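Local coordinates for periplasmic binding protein (Mycobacterium smegmatis, PDB 4MDY) that probably captures an iron-bearing solute outside the cytoplasmic membrane and hands it to an ABC transporter for uptake, at residues L209-P212 with A213-R217; G182-R186 with G187-A191; P280-A283 with D284-P288; I100-T103 with N104-L107; L81-N85 with G86-E90. All coordinates share one frame; numbering follows the deposited sequence.

Contact 1. Residues L209-P212 with A213-R217; sequences LQVP and ALIPR
V211 and I215 meet through their outermost methyls: CG2 of V211 lies 3.5 Å from CD1 of I215, and the two side chains cross at about a right angle. The valine methyl that does the touching stands anti to the backbone N, while CG1 sits between the backbone N and the carbonyl carbon (chi1 69°). On the isoleucine, CG1 leaves beside the backbone N (chi1 -57°) and the chain then runs out nearly extended, which carries CD1 back along the chain to the valine. P212 adds two contacts of its own: its ring atom CD stands 4.2 Å from I215 CG1, and its CB comes to 3.7 Å from the carbonyl O of L214. The pair is buried by V223 of helix 220-224, which both V211 and I215 touch, with L178 of strand 176-181 on the valine and L224 on the isoleucine. Backbone bonds of A213 to A191 and of I215 to V189 hold the far half in place. This is a loop running into one strand, 214-215, of a two-stranded antiparallel sheet with 189-190, attached to the parallel sheet of the C-terminal lobe of a periplasmic binding protein.

Contact 2. Residues G182-R186 with G187-A191; sequences GTLYR and GGVQA
L184 reaches over the carbonyl of G188 and on to V189. Its CB lies 3.3 Å from G188 O; CG passes the same oxygen more distantly; and CD2, the methyl that goes furthest across, stands 3.5 Å from G188 O and 3.8 Å from CG2 of V189. The first torsion puts CG beside the backbone N (chi1 -57°); CD1 continues the extended line, and CD2 is the branch turned off it toward this oxygen and the valine, which the leucine meets at a slant. Beyond, it touches L243 of helix 237-244 and D246, while V189 turns to I215 and L180. The backbone beneath is a tight beta hairpin: Y185 and G188 form an antiparallel hydrogen-bonded pair, closed by a type I' turn with R186 and G187 at its corners, both at positive phi. Y185 N gives a nearly straight bond to G188 O (2.9 Å, 160° at the hydrogen), and G188 N returns one to Y185 O at 2.8 Å, approaching from well above the carbonyl plane. R186 lays its CG over one face of the Y185 ring, 3.5 Å above the plane and toward the rim. On the 187-191 side, the Q190 side chain runs alongside T183, and its CG passes 3.9 Å from CB of Y185. A water joins the two arms beyond the bridge, donating to T183 O and accepting from Q190 N, whereas R217 NH1 donates to G187 O at the turn itself.

Contact 3. Residues P280-A283 with D284-P288; sequences PVVA and DQLPP
V281 and Q285, one helical turn apart, lie side by side and point the same way, as do V282 and L286. Among the apolar contacts, CG1 of V282 stands 4.1 Å from CD2 of L286; V282 CG1 and L286 CG are each anti to their backbone N, and CD2 continues from the leucine CG to the valine. This pair is buried against F200 of helix 199-203, with L267, A270 and I271 of helix 265-273 also packing on V282. In the outer pair it is the amide end of the glutamine that passes the valine, with NE2 3.7 Å from V281 CG1; the same NE2 donates to E266 OE1, which fixes the end of the chain.

The backbone bonds are those of an alpha helix. Q285 N donates to V281 O at 2.9 Å, and L286 N to V282 O at 3.0 Å with an angle of 159° at the hydrogen. The bond from D284 N to P280 O is more bent (140°), and D284 N also makes a weak bond to V281 O. At P287 and P288 the pattern breaks, since neither ring nitrogen has a hydrogen to give: P287 CD sits 3.2 Å from A283 O and 3.3 Å from V282 O, and the helix is kinked there.

The D284 carboxylate lies alongside the carbonyl of P280, and its OD1 forms a salt bridge with R161 NH2; R161 also packs on P280 and A283. This is a proline-kinked alpha helix, 279-294, packed on helix 148-168, which probably is the long helix that joins the two lobes in this class of periplasmic binding proteins.

Contact 4. Residues I100-T103 with N104-L107; sequences IVAT and NAGL
The carbonyl oxygen of A102 is linked to the loop that follows through one water. This water donates to A102 O at 3.0 Å and accepts from A105 N, also at 3.0 Å, and from L107 N at 3.1 Å. It thus ties together three backbone groups that are not bonded to one another directly, bridging the strand and the loop.

Three apolar groups pack beside it. A102 CB meets A105 CB at 4.0 Å, methyl against methyl. L107 comes in through CD2, which is 3.8 Å from A102 O and 4.2 Å from A102 CB; its CG is anti to the backbone N (chi1 -163°), turning the branch back toward A102. The leucine is then enclosed by Y112 and L115 of helix 109-116 and by A123 of the neighbouring strand 121-123. G106, with positive phi, makes the bend between A105 and L107.

N104 directs its polar end away from this small core. Its ND2 donates to T39 OG1, and its OD1 accepts from the backbone N of F131, so both ends of the amide are gripped and its rotation is fixed. T103 OG1 makes a weak hydrogen bond with Q137 OE1. E40 OE2 accepts from N104 N and, weakly, from T103 N, a placing that would tend to stabilise its negative charge. This is the passage from parallel strand 99-102 into the loop before helix 109-116: the strand-to-helix connection of an alpha/beta lobe in a periplasmic binding protein.

Contact 5. Residues L81-N85 with G86-E90; sequences LNLDN and GIPVE
The chain reverses in a type I beta turn from L83 to G86, in which G86 N donates to L83 O at 3.0 Å, approaching from well above the carbonyl plane. Just before the turn, N82 OD1 accepts from D84 N at 3.1 Å (155° at the hydrogen), an Asx turn leading into the beta turn. A water bridges the turn, donating to N82 O and to G86 O (2.6 Å) and accepting from N85 N.

The apolar side is built on L83. Its CG stands beside the backbone N (chi1 -61°), and CD2, the branch that turns off the extended CA-CB-CG-CD1 line, comes 4.0 Å from I87 CG1 and 4.2 Å from P88 CD. L81 also meets P88, its CB 4.2 Å from the proline CG, and P88 CD rests 3.7 Å from N82 O. I87 carries the contact inward to A105, L107 and T111, while L81 packs on I92 and on strand 53-55. P88, the centre of an inverse gamma turn, takes the N-cap position of helix 89-94: an Asx turn and a type I turn followed by an N-cap proline, joining strand 79-81 to a helix of the N-terminal lobe.

Overall arrangement
The five contacts fall into two touching pairs and one that stands alone. Contacts 1 and 2, with centres 10 Å apart, share the small antiparallel sheet, each supplying one of its two strands. Contacts 4 and 5, with centres 11 Å apart, meet in the other lobe through I87, whose CD1 is 3.5 Å from CD1 of L107. The two groups are widely separated, about 28 Å between the centres of contacts 2 and 4. Contact 3 touches neither pair, its centre 25 Å from that of contact 1 and 28 Å from that of contact 4. In this family the solute typically binds between the lobes.

Contact 1. Residues L209-P212 with A213-R217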
loop_
_atom_site.group_PDB
_atom_site.type_symbol
_atom_site.label_atom_id
_atom_site.label_comp_id
_atom_site.label_asym_id
_atom_site.label_seq_id
_atom_site.Cartn_x
_atom_site.Cartn_y
_atom_site.Cartn_z
ATOM N N LEU A 209 -12.902 5.338 -13.163
ATOM C CA LEU A 209 -13.788 4.486 -13.955
ATOM C C LEU A 209 -13.993 3.107 -13.335
ATOM O O LEU A 209 -13.052 2.502 -12.837
ATOM C CB LEU A 209 -13.193 4.270 -15.351
ATOM C CG LEU A 209 -13.200 5.434 -16.326
ATOM C CD1 LEU A 209 -12.507 5.001 -17.614
ATOM C CD2 LEU A 209 -14.628 5.902 -16.588
ATOM N N GLN A 210 -15.228 2.616 -13.383
ATOM C CA GLN A 210 -15.504 1.211 -13.096
ATOM C C GLN A 210 -14.720 0.335 -14.068
ATOM O O GLN A 210 -14.731 0.568 -15.273
ATOM C CB GLN A 210 -17.008 0.900 -13.205
ATOM C CG GLN A 210 -17.720 0.814 -11.864
ATOM C CD GLN A 210 -17.201 -0.329 -11.001
ATOM O OE1 GLN A 210 -16.791 -1.377 -11.512
ATOM N NE2 GLN A 210 -17.208 -0.129 -9.688
ATOM N N VAL A 211 -14.032 -0.662 -13.532
ATOM C CA VAL A 211 -13.185 -1.526 -14.336
ATOM C C VAL A 211 -13.030 -2.869 -13.604
ATOM O O VAL A 211 -12.990 -2.898 -12.374
ATOM C CB VAL A 211 -11.810 -0.845 -14.595
ATOM C CG1 VAL A 211 -10.984 -0.742 -13.317
ATOM C CG2 VAL A 211 -11.015 -1.573 -15.660
ATOM N N PRO A 212 -12.968 -3.983 -14.353
ATOM C CA PRO A 212 -12.695 -5.268 -13.704
ATOM C C PRO A 212 -11.220 -5.405 -13.345
ATOM O O PRO A 212 -10.388 -4.715 -13.917
ATOM C CB PRO A 212 -13.112 -6.308 -14.753
ATOM C CG PRO A 212 -13.435 -5.565 -16.003
ATOM C CD PRO A 212 -13.141 -4.114 -15.811
ATOM N N ALA A 213 -10.909 -6.295 -12.408
ATOM C CA ALA A 213 -9.539 -6.480 -11.936
ATOM C C ALA A 213 -8.618 -6.955 -13.060
ATOM O O ALA A 213 -7.406 -6.714 -13.032
ATOM C CB ALA A 213 -9.511 -7.474 -10.787
ATOM N N LEU A 214 -9.209 -7.637 -14.034
ATOM C CA LEU A 214 -8.505 -8.119 -15.201
ATOM C C LEU A 214 -9.360 -7.851 -16.430
ATOM O O LEU A 214 -10.520 -8.261 -16.504
ATOM C CB LEU A 214 -8.224 -9.612 -15.066
ATOM C CG LEU A 214 -7.391 -10.279 -16.165
ATOM C CD1 LEU A 214 -5.952 -9.791 -16.131
ATOM C CD2 LEU A 214 -7.453 -11.785 -16.006
ATOM N N ILE A 215 -8.768 -7.150 -17.386
ATOM C CA ILE A 215 -9.406 -6.842 -18.648
ATOM C C ILE A 215 -8.868 -7.826 -19.689
ATOM O O ILE A 215 -7.687 -7.777 -20.038
ATOM C CB ILE A 215 -9.090 -5.400 -19.067
ATOM C CG1 ILE A 215 -9.543 -4.428 -17.970
ATOM C CG2 ILE A 215 -9.749 -5.059 -20.394
ATOM C CD1 ILE A 215 -8.848 -3.088 -18.026
ATOM N N PRO A 216 -9.729 -8.734 -20.182
ATOM C CA PRO A 216 -9.240 -9.699 -21.160
ATOM C C PRO A 216 -8.726 -9.023 -22.432
ATOM O O PRO A 216 -9.142 -7.916 -22.758
ATOM C CB PRO A 216 -10.460 -10.576 -21.445
ATOM C CG PRO A 216 -11.639 -9.785 -20.994
ATOM C CD PRO A 216 -11.165 -8.908 -19.885
ATOM N N ARG A 217 -7.814 -9.691 -23.129
ATOM C CA ARG A 217 -7.137 -9.095 -24.279
ATOM C C ARG A 217 -8.099 -8.527 -25.330
ATOM O O ARG A 217 -7.854 -7.464 -25.896
ATOM C CB ARG A 217 -6.213 -10.123 -24.934
ATOM C CG ARG A 217 -5.193 -9.498 -25.861
ATOM C CD ARG A 217 -4.057 -10.456 -26.188
ATOM N NE ARG A 217 -3.144 -9.840 -27.143
ATOM C CZ ARG A 217 -2.264 -8.889 -26.845
ATOM N NH1 ARG A 217 -2.147 -8.433 -25.598
ATOM N NH2 ARG A 217 -1.491 -8.384 -27.804
#

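Contact 2. Residues G182-R186 with G187-A191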
loop_
_atom_site.group_PDB
_atom_site.type_symbol
_atom_site.label_atom_id
_atom_site.label_comp_id
_atom_site.label_asym_id
_atom_site.label_seq_id
_atom_site.Cartn_x
_atom_site.Cartn_y
_atom_site.Cartn_z
ATOM N N GLY A 182 1.770 -2.872 -14.044
ATOM C CA GLY A 182 2.921 -2.589 -14.905
ATOM C C GLY A 182 3.262 -3.704 -15.878
ATOM O O GLY A 182 4.082 -3.510 -16.775
ATOM N N THR A 183 2.657 -4.876 -15.684
ATOM C CA THR A 183 2.821 -6.018 -16.583
ATOM C C THR A 183 1.462 -6.570 -17.027
ATOM O O THR A 183 0.456 -6.448 -16.314
ATOM C CB THR A 183 3.642 -7.140 -15.914
ATOM O OG1 THR A 183 2.972 -7.598 -14.733
ATOM C CG2 THR A 183 5.035 -6.642 -15.529
ATOM N N LEU A 184 1.428 -7.162 -18.216
ATOM C CA LEU A 184 0.222 -7.843 -18.682
ATOM C C LEU A 184 0.172 -9.226 -18.042
ATOM O O LEU A 184 1.199 -9.765 -17.626
ATOM C CB LEU A 184 0.198 -7.954 -20.211
ATOM C CG LEU A 184 0.296 -6.649 -21.011
ATOM C CD1 LEU A 184 0.356 -6.936 -22.501
ATOM C CD2 LEU A 184 -0.871 -5.725 -20.714
ATOM N N TYR A 185 -1.030 -9.778 -17.932
ATOM C CA TYR A 185 -1.225 -11.131 -17.426
ATOM C C TYR A 185 -1.934 -11.934 -18.502
ATOM O O TYR A 185 -3.072 -11.624 -18.856
ATOM C CB TYR A 185 -2.068 -11.143 -16.142
ATOM C CG TYR A 185 -2.282 -12.551 -15.638
ATOM C CD1 TYR A 185 -1.293 -13.196 -14.912
ATOM C CD2 TYR A 185 -3.450 -13.250 -15.930
ATOM C CE1 TYR A 185 -1.460 -14.495 -14.467
ATOM C CE2 TYR A 185 -3.632 -14.554 -15.486
ATOM C CZ TYR A 185 -2.632 -15.168 -14.754
ATOM O OH TYR A 185 -2.783 -16.458 -14.305
ATOM N N ARG A 186 -1.259 -12.951 -19.028
ATOM C CA ARG A 186 -1.802 -13.772 -20.110
ATOM C C ARG A 186 -2.409 -12.905 -21.214
ATOM O O ARG A 186 -3.518 -13.173 -21.684
ATOM C CB ARG A 186 -2.837 -14.771 -19.559
ATOM C CG ARG A 186 -2.271 -15.728 -18.521
ATOM C CD ARG A 186 -3.299 -16.735 -18.018
ATOM N NE ARG A 186 -3.664 -17.724 -19.037
ATOM C CZ ARG A 186 -4.902 -17.988 -19.467
ATOM N NH1 ARG A 186 -5.082 -18.915 -20.400
ATOM N NH2 ARG A 186 -5.967 -17.352 -18.977
ATOM N N GLY A 187 -1.692 -11.849 -21.601
ATOM C CA GLY A 187 -2.139 -10.946 -22.666
ATOM C C GLY A 187 -3.188 -9.903 -22.274
ATOM O O GLY A 187 -3.544 -9.053 -23.089
ATOM N N GLY A 188 -3.689 -9.969 -21.044
ATOM C CA GLY A 188 -4.695 -9.027 -20.555
ATOM C C GLY A 188 -4.096 -7.951 -19.667
ATOM O O GLY A 188 -2.943 -8.045 -19.218
ATOM N N VAL A 189 -4.887 -6.918 -19.418
ATOM C CA VAL A 189 -4.475 -5.801 -18.584
ATOM C C VAL A 189 -5.008 -5.991 -17.173
ATOM O O VAL A 189 -6.183 -6.331 -16.979
ATOM C CB VAL A 189 -4.991 -4.459 -19.148
ATOM C CG1 VAL A 189 -4.794 -3.332 -18.145
ATOM C CG2 VAL A 189 -4.302 -4.140 -20.467
ATOM N N GLN A 190 -4.139 -5.757 -16.197
ATOM C CA GLN A 190 -4.516 -5.790 -14.792
ATOM C C GLN A 190 -4.911 -4.391 -14.338
ATOM O O GLN A 190 -4.257 -3.413 -14.688
ATOM C CB GLN A 190 -3.359 -6.329 -13.969
ATOM C CG GLN A 190 -2.919 -7.694 -14.467
ATOM C CD GLN A 190 -1.864 -8.329 -13.598
ATOM O OE1 GLN A 190 -0.672 -8.056 -13.755
ATOM N NE2 GLN A 190 -2.288 -9.197 -12.692
ATOM N N ALA A 191 -5.987 -4.296 -13.568
ATOM C CA ALA A 191 -6.480 -2.999 -13.098
ATOM C C ALA A 191 -6.887 -3.043 -11.630
ATOM O O ALA A 191 -7.166 -4.103 -11.074
ATOM C CB ALA A 191 -7.650 -2.538 -13.947
HETATM O O HOH W 1 -1.492 -4.670 -16.667
#

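Contact 3. Residues P280-A283 with D284-P288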
loop_
_atom_site.group_PDB
_atom_site.type_symbol
_atom_site.label_atom_id
_atom_site.label_comp_id
_atom_site.label_asym_id
_atom_site.label_seq_id
_atom_site.Cartn_x
_atom_site.Cartn_y
_atom_site.Cartn_z
ATOM N N PRO A 280 2.474 10.412 0.868
ATOM C CA PRO A 280 3.133 11.694 0.575
ATOM C C PRO A 280 4.020 11.661 -0.671
ATOM O O PRO A 280 4.071 12.648 -1.407
ATOM C CB PRO A 280 3.952 11.964 1.844
ATOM C CG PRO A 280 3.123 11.344 2.925
ATOM C CD PRO A 280 2.566 10.084 2.304
ATOM N N VAL A 281 4.692 10.539 -0.920
ATOM C CA VAL A 281 5.490 10.382 -2.149
ATOM C C VAL A 281 4.593 10.403 -3.396
ATOM O O VAL A 281 4.953 10.991 -4.420
ATOM C CB VAL A 281 6.326 9.083 -2.122
ATOM C CG1 VAL A 281 7.005 8.835 -3.467
ATOM C CG2 VAL A 281 7.351 9.138 -1.003
ATOM N N VAL A 282 3.422 9.775 -3.297
ATOM C CA VAL A 282 2.441 9.785 -4.382
ATOM C C VAL A 282 1.944 11.212 -4.618
ATOM O O VAL A 282 1.856 11.654 -5.765
ATOM C CB VAL A 282 1.254 8.833 -4.094
ATOM C CG1 VAL A 282 0.214 8.894 -5.207
ATOM C CG2 VAL A 282 1.740 7.398 -3.885
ATOM N N ALA A 283 1.645 11.937 -3.540
ATOM C CA ALA A 283 1.165 13.319 -3.663
ATOM C C ALA A 283 2.243 14.244 -4.250
ATOM O O ALA A 283 1.921 15.236 -4.900
ATOM C CB ALA A 283 0.672 13.843 -2.322
ATOM N N ASP A 284 3.515 13.920 -4.033
ATOM C CA ASP A 284 4.611 14.693 -4.625
ATOM C C ASP A 284 4.781 14.391 -6.107
ATOM O O ASP A 284 4.831 15.311 -6.925
ATOM C CB ASP A 284 5.942 14.413 -3.918
ATOM C CG ASP A 284 6.133 15.240 -2.667
ATOM O OD1 ASP A 284 5.435 16.263 -2.501
ATOM O OD2 ASP A 284 6.996 14.872 -1.847
ATOM N N GLN A 285 4.877 13.106 -6.446
ATOM C CA GLN A 285 5.384 12.697 -7.765
ATOM C C GLN A 285 4.312 12.457 -8.835
ATOM O O GLN A 285 4.582 12.627 -10.028
ATOM C CB GLN A 285 6.262 11.453 -7.631
ATOM C CG GLN A 285 7.475 11.665 -6.739
ATOM C CD GLN A 285 8.478 10.519 -6.789
ATOM O OE1 GLN A 285 8.492 9.720 -7.728
ATOM N NE2 GLN A 285 9.345 10.450 -5.776
ATOM N N LEU A 286 3.111 12.055 -8.433
ATOM C CA LEU A 286 2.066 11.758 -9.415
ATOM C C LEU A 286 1.438 13.001 -10.043
ATOM O O LEU A 286 1.185 13.000 -11.248
ATOM C CB LEU A 286 0.975 10.844 -8.828
ATOM C CG LEU A 286 -0.110 10.360 -9.812
ATOM C CD1 LEU A 286 0.479 9.687 -11.048
ATOM C CD2 LEU A 286 -1.078 9.419 -9.113
ATOM N N PRO A 287 1.154 14.053 -9.242
ATOM C CA PRO A 287 0.485 15.189 -9.890
ATOM C C PRO A 287 1.241 15.846 -11.055
ATOM O O PRO A 287 0.609 16.187 -12.046
ATOM C CB PRO A 287 0.230 16.158 -8.731
ATOM C CG PRO A 287 0.091 15.249 -7.541
ATOM C CD PRO A 287 1.122 14.178 -7.773
ATOM N N PRO A 288 2.572 16.016 -10.953
ATOM C CA PRO A 288 3.299 16.508 -12.136
ATOM C C PRO A 288 3.123 15.629 -13.391
ATOM O O PRO A 288 3.070 16.153 -14.514
ATOM C CB PRO A 288 4.763 16.498 -11.687
ATOM C CG PRO A 288 4.718 16.589 -10.198
ATOM C CD PRO A 288 3.437 15.938 -9.758
#

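Contact 4. Residues I100-T103 with N104-L107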
loop_
_atom_site.group_PDB
_atom_site.type_symbol
_atom_site.label_atom_id
_atom_site.label_comp_id
_atom_site.label_asym_id
_atom_site.label_seq_id
_atom_site.Cartn_x
_atom_site.Cartn_y
_atom_site.Cartn_z
ATOM N N ILE A 100 3.198 -8.533 17.940
ATOM C CA ILE A 100 3.231 -9.009 16.573
ATOM C C ILE A 100 2.133 -8.297 15.801
ATOM O O ILE A 100 0.952 -8.435 16.125
ATOM C CB ILE A 100 3.033 -10.536 16.495
ATOM C CG1 ILE A 100 4.147 -11.255 17.270
ATOM C CG2 ILE A 100 3.041 -11.007 15.046
ATOM C CD1 ILE A 100 3.844 -12.709 17.566
ATOM N N VAL A 101 2.523 -7.538 14.786
ATOM C CA VAL A 101 1.574 -6.847 13.942
ATOM C C VAL A 101 1.381 -7.636 12.655
ATOM O O VAL A 101 2.327 -7.811 11.865
ATOM C CB VAL A 101 2.035 -5.413 13.640
ATOM C CG1 VAL A 101 1.001 -4.697 12.795
ATOM C CG2 VAL A 101 2.270 -4.650 14.934
ATOM N N ALA A 102 0.151 -8.119 12.457
ATOM C CA ALA A 102 -0.177 -8.953 11.312
ATOM C C ALA A 102 -1.550 -8.610 10.741
ATOM O O ALA A 102 -2.459 -9.442 10.705
ATOM C CB ALA A 102 -0.092 -10.428 11.685
ATOM N N THR A 103 -1.684 -7.375 10.273
ATOM C CA THR A 103 -2.939 -6.903 9.703
ATOM C C THR A 103 -3.002 -7.159 8.197
ATOM O O THR A 103 -4.086 -7.212 7.628
ATOM C CB THR A 103 -3.136 -5.394 9.970
ATOM O OG1 THR A 103 -2.069 -4.655 9.367
ATOM C CG2 THR A 103 -3.158 -5.111 11.450
ATOM N N ASN A 104 -1.838 -7.350 7.570
ATOM C CA ASN A 104 -1.725 -7.511 6.123
ATOM C C ASN A 104 -0.821 -8.702 5.805
ATOM O O ASN A 104 0.161 -8.578 5.071
ATOM C CB ASN A 104 -1.158 -6.222 5.519
ATOM C CG ASN A 104 -1.260 -6.171 4.002
ATOM O OD1 ASN A 104 -1.939 -6.979 3.372
ATOM N ND2 ASN A 104 -0.596 -5.194 3.411
ATOM N N ALA A 105 -1.178 -9.848 6.376
ATOM C CA ALA A 105 -0.330 -11.038 6.394
ATOM C C ALA A 105 -1.059 -12.340 6.004
ATOM O O ALA A 105 -0.458 -13.418 6.041
ATOM C CB ALA A 105 0.281 -11.179 7.781
ATOM N N GLY A 106 -2.334 -12.246 5.628
ATOM C CA GLY A 106 -3.138 -13.428 5.314
ATOM C C GLY A 106 -3.480 -14.260 6.540
ATOM O O GLY A 106 -3.706 -15.464 6.445
ATOM N N LEU A 107 -3.552 -13.604 7.690
ATOM C CA LEU A 107 -3.781 -14.281 8.955
ATOM C C LEU A 107 -5.143 -14.973 8.985
ATOM O O LEU A 107 -6.150 -14.374 8.610
ATOM C CB LEU A 107 -3.688 -13.260 10.090
ATOM C CG LEU A 107 -3.498 -13.762 11.512
ATOM C CD1 LEU A 107 -2.176 -14.507 11.645
ATOM C CD2 LEU A 107 -3.555 -12.586 12.474
HETATM O O HOH W 2 -3.468 -10.551 8.100
#

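Contact 5. Residues L81-N85 with G86-E90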
loop_
_atom_site.group_PDB
_atom_site.type_symbol
_atom_site.label_atom_id
_atom_site.label_comp_id
_atom_site.label_asym_id
_atom_site.label_seq_id
_atom_site.Cartn_x
_atom_site.Cartn_y
_atom_site.Cartn_z
ATOM N N LEU A 81 11.829 -11.116 7.201
ATOM C CA LEU A 81 11.010 -12.299 7.040
ATOM C C LEU A 81 10.389 -12.256 5.662
ATOM O O LEU A 81 10.494 -11.260 4.956
ATOM C CB LEU A 81 9.892 -12.303 8.087
ATOM C CG LEU A 81 10.297 -12.002 9.528
ATOM C CD1 LEU A 81 9.063 -11.869 10.417
ATOM C CD2 LEU A 81 11.225 -13.092 10.039
ATOM N N ASN A 82 9.718 -13.334 5.288
ATOM C CA ASN A 82 8.889 -13.329 4.084
ATOM C C ASN A 82 7.766 -14.339 4.229
ATOM O O ASN A 82 7.806 -15.184 5.118
ATOM C CB ASN A 82 9.725 -13.606 2.831
ATOM C CG ASN A 82 10.305 -15.002 2.811
ATOM O OD1 ASN A 82 9.573 -15.988 2.810
ATOM N ND2 ASN A 82 11.625 -15.094 2.779
ATOM N N LEU A 83 6.777 -14.244 3.347
ATOM C CA LEU A 83 5.570 -15.068 3.431
ATOM C C LEU A 83 5.528 -16.174 2.377
ATOM O O LEU A 83 4.465 -16.706 2.091
ATOM C CB LEU A 83 4.324 -14.175 3.296
ATOM C CG LEU A 83 4.121 -13.089 4.356
ATOM C CD1 LEU A 83 2.801 -12.359 4.140
ATOM C CD2 LEU A 83 4.169 -13.684 5.752
ATOM N N ASP A 84 6.689 -16.537 1.825
ATOM C CA ASP A 84 6.775 -17.593 0.801
ATOM C C ASP A 84 6.109 -18.903 1.235
ATOM O O ASP A 84 5.459 -19.566 0.429
ATOM C CB ASP A 84 8.237 -17.865 0.414
ATOM C CG ASP A 84 8.881 -16.701 -0.326
ATOM O OD1 ASP A 84 8.250 -15.629 -0.448
ATOM O OD2 ASP A 84 10.033 -16.863 -0.790
ATOM N N ASN A 85 6.277 -19.270 2.503
ATOM C CA ASN A 85 5.624 -20.455 3.061
ATOM C C ASN A 85 4.682 -20.083 4.189
ATOM O O ASN A 85 4.655 -20.740 5.227
ATOM C CB ASN A 85 6.671 -21.450 3.564
ATOM C CG ASN A 85 7.602 -21.915 2.468
ATOM O OD1 ASN A 85 8.812 -22.015 2.669
ATOM N ND2 ASN A 85 7.043 -22.200 1.297
ATOM N N GLY A 86 3.903 -19.029 3.975
ATOM C CA GLY A 86 3.001 -18.519 5.004
ATOM C C GLY A 86 3.749 -17.773 6.095
ATOM O O GLY A 86 4.962 -17.553 6.002
ATOM N N ILE A 87 3.025 -17.390 7.142
ATOM C CA ILE A 87 3.618 -16.620 8.224
ATOM C C ILE A 87 4.606 -17.530 8.950
ATOM O O ILE A 87 4.226 -18.621 9.383
ATOM C CB ILE A 87 2.544 -16.090 9.193
ATOM C CG1 ILE A 87 1.623 -15.107 8.459
ATOM C CG2 ILE A 87 3.190 -15.412 10.393
ATOM C CD1 ILE A 87 0.279 -14.915 9.124
ATOM N N PRO A 88 5.882 -17.106 9.049
ATOM C CA PRO A 88 6.901 -17.955 9.669
ATOM C C PRO A 88 6.814 -17.913 11.193
ATOM O O PRO A 88 7.504 -17.128 11.843
ATOM C CB PRO A 88 8.214 -17.352 9.155
ATOM C CG PRO A 88 7.902 -15.910 8.947
ATOM C CD PRO A 88 6.451 -15.839 8.552
ATOM N N VAL A 89 5.970 -18.773 11.753
ATOM C CA VAL A 89 5.665 -18.739 13.182
ATOM C C VAL A 89 6.900 -19.048 14.031
ATOM O O VAL A 89 7.155 -18.354 15.022
ATOM C CB VAL A 89 4.501 -19.693 13.535
ATOM C CG1 VAL A 89 4.315 -19.802 15.046
ATOM C CG2 VAL A 89 3.214 -19.204 12.878
ATOM N N GLU A 90 7.669 -20.064 13.629
ATOM C CA GLU A 90 8.855 -20.478 14.387
ATOM C C GLU A 90 9.923 -19.387 14.394
ATOM O O GLU A 90 10.554 -19.151 15.424
ATOM C CB GLU A 90 9.450 -21.785 13.836
ATOM C CG GLU A 90 8.533 -23.004 13.912
ATOM C CD GLU A 90 8.320 -23.544 15.322
ATOM O OE1 GLU A 90 8.879 -22.987 16.298
ATOM O OE2 GLU A 90 7.579 -24.545 15.453
HETATM O O HOH W 3 7.282 -17.876 4.821
#